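Local coordinates for uncharacterized protein YhfS (Escherichia coli, PDB 4J8L), which is of unknown function but carries covalently attached pyridoxal 5'-phosphate in a two-domain, aminotransferase-like fold and may have cysteine synthase activity, at residues 253-258 / 345-350; 155-160 / 183-188; 274-279 / 337-342. All blocks are in the same frame, centred on the assembly; numbering follows the deposited sequence.

Contact 1: residues 253-258 / 345-350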
ATOM      1  N   SER A 253      -2.541 -12.011 -12.844  1.00 16.37           N
ATOM      2  CA  SER A 253      -2.390 -12.886 -11.687  1.00 17.90           C
ATOM      3  C   SER A 253      -3.473 -13.961 -11.621  1.00 18.69           C
ATOM      4  O   SER A 253      -3.180 -15.118 -11.317  1.00 19.02           O
ATOM      5  CB  SER A 253      -2.336 -12.084 -10.392  1.00 17.63           C
ATOM      6  OG  SER A 253      -1.112 -11.379 -10.315  1.00 21.93           O
ATOM      7  N   GLU A 254      -4.717 -13.595 -11.923  1.00 18.04           N
ATOM      8  CA  GLU A 254      -5.790 -14.583 -11.934  1.00 20.00           C
ATOM      9  C   GLU A 254      -5.585 -15.611 -13.048  1.00 20.19           C
ATOM     10  O   GLU A 254      -5.786 -16.809 -12.836  1.00 20.36           O
ATOM     11  CB  GLU A 254      -7.161 -13.916 -12.072  1.00 24.56           C
ATOM     12  CG  GLU A 254      -7.574 -13.049 -10.874  1.00 24.25           C
ATOM     13  CD  GLU A 254      -8.128 -13.848  -9.695  1.00 34.39           C
ATOM     14  OE1 GLU A 254      -8.102 -15.101  -9.728  1.00 35.58           O
ATOM     15  OE2 GLU A 254      -8.597 -13.211  -8.725  1.00 35.12           O
ATOM     16  N   ARG A 255      -5.182 -15.159 -14.231  1.00 17.03           N
ATOM     17  CA  ARG A 255      -4.993 -16.108 -15.333  1.00 16.97           C
ATOM     18  C   ARG A 255      -3.805 -17.041 -15.077  1.00 18.94           C
ATOM     19  O   ARG A 255      -3.867 -18.239 -15.381  1.00 21.26           O
ATOM     20  CB  ARG A 255      -4.880 -15.394 -16.685  1.00 19.41           C
ATOM     21  CG  ARG A 255      -6.206 -14.759 -17.130  1.00 20.15           C
ATOM     22  CD  ARG A 255      -6.164 -14.234 -18.564  1.00 20.62           C
ATOM     23  NE  ARG A 255      -5.058 -13.305 -18.780  1.00 20.77           N
ATOM     24  CZ  ARG A 255      -5.095 -12.004 -18.496  1.00 17.96           C
ATOM     25  NH1 ARG A 255      -6.195 -11.451 -18.001  1.00 20.00           N
ATOM     26  NH2 ARG A 255      -4.024 -11.252 -18.715  1.00 20.62           N
ATOM     27  N   LEU A 256      -2.743 -16.485 -14.505  1.00 19.30           N
ATOM     28  CA  LEU A 256      -1.568 -17.250 -14.121  1.00 17.65           C
ATOM     29  C   LEU A 256      -1.940 -18.302 -13.085  1.00 19.96           C
ATOM     30  O   LEU A 256      -1.540 -19.461 -13.200  1.00 21.74           O
ATOM     31  CB  LEU A 256      -0.505 -16.314 -13.557  1.00 18.33           C
ATOM     32  CG  LEU A 256       0.795 -16.924 -13.050  1.00 22.83           C
ATOM     33  CD1 LEU A 256       1.484 -17.680 -14.167  1.00 25.06           C
ATOM     34  CD2 LEU A 256       1.682 -15.813 -12.516  1.00 23.88           C
ATOM     35  N   LEU A 257      -2.698 -17.897 -12.064  1.00 19.19           N
ATOM     36  CA  LEU A 257      -3.132 -18.837 -11.028  1.00 23.00           C
ATOM     37  C   LEU A 257      -3.914 -20.006 -11.617  1.00 21.33           C
ATOM     38  O   LEU A 257      -3.665 -21.164 -11.279  1.00 22.94           O
ATOM     39  CB  LEU A 257      -3.977 -18.136  -9.961  1.00 18.50           C
ATOM     40  CG  LEU A 257      -4.503 -19.029  -8.837  1.00 21.98           C
ATOM     41  CD1 LEU A 257      -3.366 -19.596  -7.983  1.00 25.24           C
ATOM     42  CD2 LEU A 257      -5.507 -18.280  -7.955  1.00 25.99           C
ATOM     43  N   ALA A 258      -4.851 -19.704 -12.511  1.00 20.52           N
ATOM     44  CA  ALA A 258      -5.648 -20.749 -13.149  1.00 21.57           C
ATOM     45  C   ALA A 258      -4.780 -21.727 -13.941  1.00 23.86           C
ATOM     46  O   ALA A 258      -4.982 -22.945 -13.872  1.00 24.23           O
ATOM     47  CB  ALA A 258      -6.722 -20.137 -14.046  1.00 18.83           C
ATOM     48  N   SER A 345       4.162  -7.450 -16.669  1.00 17.12           N
ATOM     49  CA  SER A 345       4.265  -8.601 -17.569  1.00 16.66           C
ATOM     50  C   SER A 345       2.940  -9.345 -17.704  1.00 16.98           C
ATOM     51  O   SER A 345       2.001  -9.128 -16.935  1.00 16.97           O
ATOM     52  CB  SER A 345       5.343  -9.567 -17.079  1.00 16.62           C
ATOM     53  OG  SER A 345       4.922 -10.237 -15.910  1.00 15.32           O
ATOM     54  N   GLY A 346       2.876 -10.227 -18.696  1.00 18.32           N
ATOM     55  CA  GLY A 346       1.731 -11.096 -18.889  1.00 16.22           C
ATOM     56  C   GLY A 346       2.006 -12.486 -18.345  1.00 16.24           C
ATOM     57  O   GLY A 346       3.139 -12.826 -18.000  1.00 18.02           O
ATOM     58  N   GLU A 347       0.955 -13.286 -18.257  1.00 17.84           N
ATOM     59  CA  GLU A 347       1.060 -14.580 -17.603  1.00 18.69           C
ATOM     60  C   GLU A 347       1.904 -15.544 -18.416  1.00 20.00           C
ATOM     61  O   GLU A 347       2.589 -16.403 -17.855  1.00 18.52           O
ATOM     62  CB  GLU A 347      -0.328 -15.164 -17.323  1.00 19.84           C
ATOM     63  CG  GLU A 347      -1.163 -15.465 -18.569  1.00 19.45           C
ATOM     64  CD  GLU A 347      -1.979 -14.275 -19.068  1.00 21.96           C
ATOM     65  OE1 GLU A 347      -1.707 -13.125 -18.651  1.00 21.50           O
ATOM     66  OE2 GLU A 347      -2.903 -14.501 -19.870  1.00 22.72           O
ATOM     67  N   GLU A 348       1.875 -15.407 -19.735  1.00 22.31           N
ATOM     68  CA  GLU A 348       2.654 -16.328 -20.551  1.00 22.73           C
ATOM     69  C   GLU A 348       4.152 -16.111 -20.348  1.00 19.70           C
ATOM     70  O   GLU A 348       4.935 -17.066 -20.373  1.00 20.62           O
ATOM     71  CB  GLU A 348       2.262 -16.238 -22.024  1.00 24.36           C
ATOM     72  CG  GLU A 348       0.799 -16.558 -22.305  1.00 35.10           C
ATOM     73  CD  GLU A 348       0.417 -18.003 -22.002  1.00 48.94           C
ATOM     74  OE1 GLU A 348       1.316 -18.841 -21.767  1.00 52.50           O
ATOM     75  OE2 GLU A 348      -0.797 -18.302 -22.003  1.00 56.25           O
ATOM     76  N   THR A 349       4.547 -14.859 -20.128  1.00 18.60           N
ATOM     77  CA  THR A 349       5.938 -14.539 -19.820  1.00 19.10           C
ATOM     78  C   THR A 349       6.352 -15.130 -18.474  1.00 20.27           C
ATOM     79  O   THR A 349       7.425 -15.714 -18.346  1.00 18.56           O
ATOM     80  CB  THR A 349       6.170 -13.013 -19.812  1.00 16.87           C
ATOM     81  OG1 THR A 349       6.088 -12.520 -21.154  1.00 17.52           O
ATOM     82  CG2 THR A 349       7.535 -12.652 -19.234  1.00 17.76           C
ATOM     83  N   VAL A 350       5.502 -14.982 -17.464  1.00 16.90           N
ATOM     84  CA  VAL A 350       5.831 -15.520 -16.147  1.00 16.24           C
ATOM     85  C   VAL A 350       5.944 -17.039 -16.214  1.00 18.77           C
ATOM     86  O   VAL A 350       6.883 -17.632 -15.658  1.00 20.05           O
ATOM     87  CB  VAL A 350       4.793 -15.108 -15.085  1.00 16.58           C
ATOM     88  CG1 VAL A 350       5.053 -15.834 -13.765  1.00 16.94           C
ATOM     89  CG2 VAL A 350       4.833 -13.595 -14.875  1.00 18.38           C
TER
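Leu256, in helix 229-261, and Glu347, in the first turn of helix 347-360, bring the two backbones close, their CA atoms lying 5.1 Å apart. Glu347 CB rests on Leu256 CB at 3.9 Å. From there the acid turns to Arg255: its CG sits between the backbone N and the carbonyl carbon (chi1 63°), and a bend at chi2 swings the carboxylate across the arginine's end. The salt bridge is side-on, with one nitrogen for each oxygen. Arg255 NE meets Glu347 OE2 at 2.7 Å along a nearly straight bond (172°), in the guanidinium plane but well above that of the carboxylate. Arg255 NH2 reaches Glu347 OE1 at 3.0 Å on its syn side, less straight, the two planes being turned 58° apart. Both segments fall in the YhfS-like C-terminal part of the chain, where their helices pack side by side on an antiparallel beta-sheet. On the sheet-facing side Leu256 and Val350 meet at about a right angle, Leu256 CD2 to Val350 CG1 at 3.6 Å, and Leu256 also touches Leu281 of strand 279-285. Gly346 occupies the N-cap position of helix 347-360, and the nearby helix start may further stabilise the negative charge of Glu347.

Contact 2: residues 155-160 / 183-188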
ATOM      1  N   ASP A 155     -15.486  -2.425   8.454  1.00 24.36           N
ATOM      2  CA  ASP A 155     -16.135  -2.890   9.675  1.00 27.13           C
ATOM      3  C   ASP A 155     -15.268  -2.653  10.906  1.00 29.99           C
ATOM      4  O   ASP A 155     -15.775  -2.307  11.978  1.00 26.43           O
ATOM      5  CB  ASP A 155     -16.527  -4.363   9.558  1.00 31.48           C
ATOM      6  CG  ASP A 155     -17.576  -4.596   8.487  1.00 34.76           C
ATOM      7  OD1 ASP A 155     -18.220  -3.613   8.059  1.00 37.78           O
ATOM      8  OD2 ASP A 155     -17.754  -5.755   8.073  1.00 36.40           O
ATOM      9  N   VAL A 156     -13.962  -2.830  10.754  1.00 26.29           N
ATOM     10  CA  VAL A 156     -13.044  -2.535  11.844  1.00 26.91           C
ATOM     11  C   VAL A 156     -13.079  -1.037  12.140  1.00 25.24           C
ATOM     12  O   VAL A 156     -13.139  -0.619  13.302  1.00 24.54           O
ATOM     13  CB  VAL A 156     -11.611  -2.975  11.500  1.00 27.64           C
ATOM     14  CG1 VAL A 156     -10.622  -2.446  12.527  1.00 24.28           C
ATOM     15  CG2 VAL A 156     -11.538  -4.497  11.410  1.00 24.03           C
ATOM     16  N   LEU A 157     -13.057  -0.234  11.077  1.00 22.02           N
ATOM     17  CA  LEU A 157     -13.118   1.219  11.214  1.00 22.52           C
ATOM     18  C   LEU A 157     -14.425   1.692  11.849  1.00 26.06           C
ATOM     19  O   LEU A 157     -14.413   2.590  12.690  1.00 28.41           O
ATOM     20  CB  LEU A 157     -12.900   1.905   9.860  1.00 21.02           C
ATOM     21  CG  LEU A 157     -11.501   1.687   9.278  1.00 21.53           C
ATOM     22  CD1 LEU A 157     -11.420   2.224   7.854  1.00 18.14           C
ATOM     23  CD2 LEU A 157     -10.440   2.343  10.152  1.00 23.00           C
ATOM     24  N   ALA A 158     -15.540   1.085  11.450  1.00 24.10           N
ATOM     25  CA  ALA A 158     -16.841   1.433  12.008  1.00 28.73           C
ATOM     26  C   ALA A 158     -16.877   1.176  13.512  1.00 31.18           C
ATOM     27  O   ALA A 158     -17.402   1.982  14.278  1.00 30.00           O
ATOM     28  CB  ALA A 158     -17.951   0.663  11.307  1.00 28.07           C
ATOM     29  N   THR A 159     -16.304   0.051  13.929  1.00 29.63           N
ATOM     30  CA  THR A 159     -16.253  -0.293  15.342  1.00 29.11           C
ATOM     31  C   THR A 159     -15.470   0.757  16.115  1.00 29.66           C
ATOM     32  O   THR A 159     -15.895   1.202  17.187  1.00 33.83           O
ATOM     33  CB  THR A 159     -15.622  -1.680  15.569  1.00 28.61           C
ATOM     34  OG1 THR A 159     -16.378  -2.669  14.861  1.00 33.92           O
ATOM     35  CG2 THR A 159     -15.619  -2.031  17.056  1.00 31.86           C
ATOM     36  N   LEU A 160     -14.334   1.159  15.556  1.00 27.51           N
ATOM     37  CA  LEU A 160     -13.463   2.136  16.192  1.00 27.31           C
ATOM     38  C   LEU A 160     -14.136   3.495  16.285  1.00 32.39           C
ATOM     39  O   LEU A 160     -14.059   4.165  17.317  1.00 31.69           O
ATOM     40  CB  LEU A 160     -12.149   2.249  15.421  1.00 24.39           C
ATOM     41  CG  LEU A 160     -11.238   1.024  15.524  1.00 25.45           C
ATOM     42  CD1 LEU A 160     -10.119   1.100  14.489  1.00 23.44           C
ATOM     43  CD2 LEU A 160     -10.668   0.911  16.931  1.00 25.72           C
ATOM     44  N   CYS A 183      -9.682   6.305   4.412  1.00 19.04           N
ATOM     45  CA  CYS A 183     -10.422   7.558   4.588  1.00 17.91           C
ATOM     46  C   CYS A 183     -11.751   7.572   3.839  1.00 19.67           C
ATOM     47  O   CYS A 183     -12.573   8.465   4.052  1.00 25.09           O
ATOM     48  CB  CYS A 183      -9.577   8.770   4.179  1.00 19.85           C
ATOM     49  SG  CYS A 183      -9.129   8.830   2.435  1.00 19.28           S
ATOM     50  N   GLU A 184     -11.959   6.598   2.959  1.00 19.37           N
ATOM     51  CA  GLU A 184     -13.208   6.503   2.213  1.00 19.31           C
ATOM     52  C   GLU A 184     -14.199   5.564   2.887  1.00 23.40           C
ATOM     53  O   GLU A 184     -15.352   5.466   2.466  1.00 24.39           O
ATOM     54  CB  GLU A 184     -12.956   6.030   0.778  1.00 20.17           C
ATOM     55  CG  GLU A 184     -12.019   6.930  -0.004  1.00 21.50           C
ATOM     56  CD  GLU A 184     -11.768   6.431  -1.415  1.00 21.65           C
ATOM     57  OE1 GLU A 184     -11.198   5.326  -1.569  1.00 20.73           O
ATOM     58  OE2 GLU A 184     -12.145   7.145  -2.369  1.00 24.26           O
ATOM     59  N   CYS A 185     -13.756   4.867   3.928  1.00 23.48           N
ATOM     60  CA  CYS A 185     -14.654   3.944   4.615  1.00 24.18           C
ATOM     61  C   CYS A 185     -14.538   3.983   6.142  1.00 28.57           C
ATOM     62  O   CYS A 185     -14.740   2.971   6.824  1.00 26.08           O
ATOM     63  CB  CYS A 185     -14.494   2.516   4.078  1.00 23.01           C
ATOM     64  SG  CYS A 185     -12.857   1.755   4.292  1.00 26.10           S
ATOM     65  N   GLY A 186     -14.223   5.156   6.681  1.00 23.22           N
ATOM     66  CA  GLY A 186     -14.318   5.350   8.116  1.00 25.53           C
ATOM     67  C   GLY A 186     -13.108   5.873   8.870  1.00 26.95           C
ATOM     68  O   GLY A 186     -13.241   6.316  10.011  1.00 25.53           O
ATOM     69  N   ALA A 187     -11.932   5.821   8.259  1.00 22.39           N
ATOM     70  CA  ALA A 187     -10.714   6.271   8.930  1.00 22.63           C
ATOM     71  C   ALA A 187     -10.627   7.791   8.993  1.00 20.84           C
ATOM     72  O   ALA A 187     -11.130   8.501   8.107  1.00 22.14           O
ATOM     73  CB  ALA A 187      -9.468   5.705   8.231  1.00 18.61           C
ATOM     74  N   ASN A 188      -9.976   8.295  10.031  1.00 20.13           N
ATOM     75  CA  ASN A 188      -9.732   9.727  10.119  1.00 19.96           C
ATOM     76  C   ASN A 188      -8.677  10.185   9.126  1.00 19.67           C
ATOM     77  O   ASN A 188      -8.791  11.265   8.577  1.00 20.11           O
ATOM     78  CB  ASN A 188      -9.383  10.137  11.540  1.00 21.22           C
ATOM     79  CG  ASN A 188     -10.497   9.825  12.494  1.00 24.91           C
ATOM     80  OD1 ASN A 188     -10.516   8.761  13.109  1.00 24.62           O
ATOM     81  ND2 ASN A 188     -11.473  10.721  12.574  1.00 29.96           N
TER
HETATM   82  O   HOH W   1     -12.693   4.826  12.259  1.00 32.43           O
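Apolar contact between the helix and the loop falls to one side chain, Leu157, which reaches across from helix 153-162 to Cys185 and Ala187. Its CG lies beside the backbone N and anti to the carbonyl carbon (chi1 -65°), which places both methyls against the loop. Leu157 CD1 touches both loop residues, coming to 3.9 Å from Cys185 SG and 4.0 Å from Ala187 CB, while Leu157 CD2 meets Ala187 alone, its CB again at 4.0 Å. The same leucine also packs on the loop backbone: Leu157 CD1 lies 3.6 Å from the carbonyl O of Cys185 and 3.7 Å from the amide N of Ala187. Nearer the helix, Leu157 CB comes to 3.7 Å from that same Cys185 O, so the carbonyl is met by both the root and one branch of the side chain.

Close approach of the main chains depends on Gly186. Its backbone angles (phi 127°, psi -16°) would jam a beta carbon against the preceding carbonyl, and such a carbon would also fall about 3.0 Å from Leu157 CB. Helix 153-162 connects the neighbouring parallel strands 137-141 and 167-170, a beta-alpha-beta crossover of the large, aminotransferase-like domain, and the loop leads into strand 189-193 of the same beta-sheet. Leu157 accordingly touches Val140, Ala167 and Thr169 on the strands beneath it, and Ala187 shares Thr169.

Polar contact runs through water and not directly. One water lies within hydrogen-bonding distance of both Leu157 O (2.9 Å) and Gly186 O and can link the two carbonyls, one from the helix and one from the loop; Gly186 O also receives a hydrogen bond from Arg161 NH2 of the same helix.

Contact 3: residues 274-279 / 337-342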
ATOM      1  N   ALA A 274      -2.223 -14.311  -2.740  1.00 20.89           N
ATOM      2  CA  ALA A 274      -2.280 -13.820  -1.378  1.00 20.29           C
ATOM      3  C   ALA A 274      -1.837 -12.369  -1.320  1.00 19.98           C
ATOM      4  O   ALA A 274      -1.039 -11.925  -2.139  1.00 18.87           O
ATOM      5  CB  ALA A 274      -1.393 -14.662  -0.487  1.00 24.65           C
ATOM      6  N   ASN A 275      -2.343 -11.638  -0.335  1.00 19.50           N
ATOM      7  CA  ASN A 275      -1.772 -10.341  -0.016  1.00 18.77           C
ATOM      8  C   ASN A 275      -0.575 -10.549   0.898  1.00 21.54           C
ATOM      9  O   ASN A 275      -0.724 -10.763   2.107  1.00 24.08           O
ATOM     10  CB  ASN A 275      -2.807  -9.433   0.628  1.00 21.56           C
ATOM     11  CG  ASN A 275      -3.540  -8.598  -0.396  1.00 20.94           C
ATOM     12  OD1 ASN A 275      -4.550  -9.029  -0.955  1.00 21.17           O
ATOM     13  ND2 ASN A 275      -3.023  -7.399  -0.660  1.00 20.00           N
ATOM     14  N   ALA A 276       0.612 -10.528   0.302  1.00 21.51           N
ATOM     15  CA  ALA A 276       1.838 -10.842   1.026  1.00 23.51           C
ATOM     16  C   ALA A 276       2.987  -9.877   0.710  1.00 25.70           C
ATOM     17  O   ALA A 276       3.991 -10.288   0.144  1.00 23.77           O
ATOM     18  CB  ALA A 276       2.257 -12.281   0.712  1.00 24.98           C
ATOM     19  N   GLN A 277       2.853  -8.598   1.054  1.00 17.76           N
ATOM     20  CA  GLN A 277       1.641  -8.032   1.636  1.00 16.12           C
ATOM     21  C   GLN A 277       0.791  -7.434   0.518  1.00 17.82           C
ATOM     22  O   GLN A 277      -0.421  -7.306   0.656  1.00 19.59           O
ATOM     23  CB  GLN A 277       1.988  -6.999   2.707  1.00 21.34           C
ATOM     24  CG  GLN A 277       2.800  -7.607   3.852  1.00 24.16           C
ATOM     25  CD  GLN A 277       2.890  -6.703   5.064  1.00 28.07           C
ATOM     26  OE1 GLN A 277       2.979  -5.485   4.941  1.00 26.94           O
ATOM     27  NE2 GLN A 277       2.871  -7.304   6.254  1.00 26.96           N
ATOM     28  N   SER A 278       1.432  -7.080  -0.594  1.00 17.29           N
ATOM     29  CA  SER A 278       0.688  -6.712  -1.790  1.00 18.35           C
ATOM     30  C   SER A 278       0.137  -7.994  -2.396  1.00 21.58           C
ATOM     31  O   SER A 278       0.634  -9.079  -2.108  1.00 19.71           O
ATOM     32  CB  SER A 278       1.581  -5.986  -2.803  1.00 19.97           C
ATOM     33  OG  SER A 278       0.801  -5.426  -3.856  1.00 20.84           O
ATOM     34  N   LYS A 279      -0.886  -7.875  -3.234  1.00 21.68           N
ATOM     35  CA  LYS A 279      -1.517  -9.049  -3.817  1.00 21.39           C
ATOM     36  C   LYS A 279      -0.606  -9.631  -4.900  1.00 22.04           C
ATOM     37  O   LYS A 279      -0.311  -8.976  -5.905  1.00 20.07           O
ATOM     38  CB  LYS A 279      -2.908  -8.691  -4.351  1.00 23.29           C
ATOM     39  CG  LYS A 279      -3.810  -9.868  -4.689  1.00 21.94           C
ATOM     40  CD  LYS A 279      -5.234  -9.375  -4.928  1.00 23.00           C
ATOM     41  CE  LYS A 279      -6.135 -10.488  -5.428  1.00 20.12           C
ATOM     42  NZ  LYS A 279      -7.529 -10.001  -5.701  1.00 23.26           N
ATOM     43  N   ALA A 337       9.167 -22.476  -1.730  1.00 24.32           N
ATOM     44  CA  ALA A 337       8.186 -21.545  -2.299  1.00 19.36           C
ATOM     45  C   ALA A 337       8.744 -20.151  -2.536  1.00 18.00           C
ATOM     46  O   ALA A 337       9.698 -19.730  -1.875  1.00 19.24           O
ATOM     47  CB  ALA A 337       6.955 -21.477  -1.406  1.00 21.44           C
ATOM     48  N   ILE A 338       8.133 -19.440  -3.481  1.00 17.03           N
ATOM     49  CA  ILE A 338       8.573 -18.105  -3.853  1.00 16.68           C
ATOM     50  C   ILE A 338       7.366 -17.184  -4.011  1.00 18.27           C
ATOM     51  O   ILE A 338       6.234 -17.657  -4.128  1.00 15.49           O
ATOM     52  CB  ILE A 338       9.354 -18.127  -5.181  1.00 18.62           C
ATOM     53  CG1 ILE A 338       8.457 -18.604  -6.326  1.00 18.17           C
ATOM     54  CG2 ILE A 338      10.588 -19.031  -5.041  1.00 17.21           C
ATOM     55  CD1 ILE A 338       9.060 -18.387  -7.716  1.00 17.52           C
ATOM     56  N   ARG A 339       7.618 -15.877  -4.005  1.00 15.37           N
ATOM     57  CA  ARG A 339       6.597 -14.893  -4.364  1.00 13.67           C
ATOM     58  C   ARG A 339       6.820 -14.405  -5.789  1.00 15.82           C
ATOM     59  O   ARG A 339       7.957 -14.193  -6.204  1.00 15.63           O
ATOM     60  CB  ARG A 339       6.637 -13.682  -3.427  1.00 13.71           C
ATOM     61  CG  ARG A 339       5.985 -13.918  -2.068  1.00 17.66           C
ATOM     62  CD  ARG A 339       6.025 -12.656  -1.206  1.00 19.32           C
ATOM     63  NE  ARG A 339       7.385 -12.326  -0.778  1.00 17.87           N
ATOM     64  CZ  ARG A 339       7.703 -11.299   0.003  1.00 19.15           C
ATOM     65  NH1 ARG A 339       6.756 -10.480   0.458  1.00 19.97           N
ATOM     66  NH2 ARG A 339       8.969 -11.083   0.333  1.00 17.52           N
ATOM     67  N   ILE A 340       5.730 -14.224  -6.529  1.00 15.53           N
ATOM     68  CA  ILE A 340       5.807 -13.617  -7.857  1.00 12.08           C
ATOM     69  C   ILE A 340       4.844 -12.446  -7.970  1.00 14.11           C
ATOM     70  O   ILE A 340       3.639 -12.613  -7.771  1.00 14.58           O
ATOM     71  CB  ILE A 340       5.469 -14.616  -8.977  1.00 12.69           C
ATOM     72  CG1 ILE A 340       6.453 -15.782  -8.977  1.00 15.18           C
ATOM     73  CG2 ILE A 340       5.554 -13.925 -10.353  1.00 15.84           C
ATOM     74  CD1 ILE A 340       6.136 -16.820 -10.031  1.00 19.19           C
ATOM     75  N   ASN A 341       5.386 -11.266  -8.266  1.00 13.17           N
ATOM     76  CA  ASN A 341       4.563 -10.097  -8.574  1.00 11.89           C
ATOM     77  C   ASN A 341       4.756  -9.824 -10.057  1.00 12.44           C
ATOM     78  O   ASN A 341       5.831  -9.387 -10.476  1.00 15.96           O
ATOM     79  CB  ASN A 341       5.009  -8.901  -7.739  1.00 13.38           C
ATOM     80  CG  ASN A 341       4.075  -7.701  -7.881  1.00 18.89           C
ATOM     81  OD1 ASN A 341       3.457  -7.502  -8.925  1.00 18.79           O
ATOM     82  ND2 ASN A 341       3.980  -6.898  -6.825  1.00 18.42           N
ATOM     83  N   PRO A 342       3.726 -10.106 -10.863  1.00 14.07           N
ATOM     84  CA  PRO A 342       3.878  -9.972 -12.319  1.00 14.23           C
ATOM     85  C   PRO A 342       4.240  -8.562 -12.792  1.00 15.87           C
ATOM     86  O   PRO A 342       4.719  -8.424 -13.915  1.00 15.20           O
ATOM     87  CB  PRO A 342       2.490 -10.346 -12.846  1.00 15.57           C
ATOM     88  CG  PRO A 342       1.923 -11.253 -11.786  1.00 15.97           C
ATOM     89  CD  PRO A 342       2.400 -10.640 -10.498  1.00 14.03           C
TER
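Ala276 and Arg339 meet through one hydrogen bond and a short run of aliphatic contact. Arg339 NH1 donates to Ala276 O at 2.8 Å with an N-H...O angle of 157°; the oxygen lies in the guanidinium plane, at its edge, whereas the nitrogen approaches tilted by 32° from the plane of the carbonyl. Lower on the same side chain, Arg339 CD passes 3.4 Å from Ala276 O and 4.2 Å from Ala276 CB, so the alanine lies alongside the arginine stem. The chain of Arg339 is bent at chi3 (-69°), which turns the guanidinium over to the carbonyl, and its NE is hydrogen-bonded to Arg321 O. With an alanine here, Ala276 O is likely to lose this donor and Arg321 O its bond to NE, and a gap would probably open beside the turn.

The turn joins strands 268-275 and 279-285 as a tight beta-hairpin, and the peptide bond between Ala276 and Gln277 is cis. Ala276 N hydrogen-bonds to Ser278 O at 2.8 Å, and Asn275 ND2 donates to Gln277 O at 2.9 Å from within its amide plane, so a side chain and the main chain both brace the bend. Asn341, third in buried surface, is linked to the turn indirectly: its ND2 and Ser278 OG are both hydrogen-bonded to Glu310 OE2. Acetic acid and di(hydroxyethyl)ether, probably from the crystallisation liquor, are each bound about 4 Å from the side chain of Arg339.

Strands 268-275 and 337-341 are not direct neighbours; strand 279-285 runs antiparallel between them, and strand 318-320 flanks 337-341 on its other side, where Arg339 also touches Tyr320. Past the strand end, Pro342 packs on Val252 of helix 229-261.

How the contacts relate
Along the chain contact 2 comes first and lies in the aminotransferase-like part of the protein, beside a seven-stranded mixed beta-sheet. Contacts 1 and 3 follow in the C-terminal part, with contact 3 falling between the two halves of contact 1 in sequence. Their centres are about 13 Å apart and they touch: Ser253 OG lies 3.4 Å from Pro342 CG, and Val350 CG1 lies 3.9 Å from Ile340 CG2. Helices 229-261 and 347-360 lie against the four-stranded antiparallel beta-sheet and the loop after strand 337-341. Contact 2 stands apart, its centre about 34 Å from that of contact 1 and 26 Å from that of contact 3, in keeping with a two-domain protein.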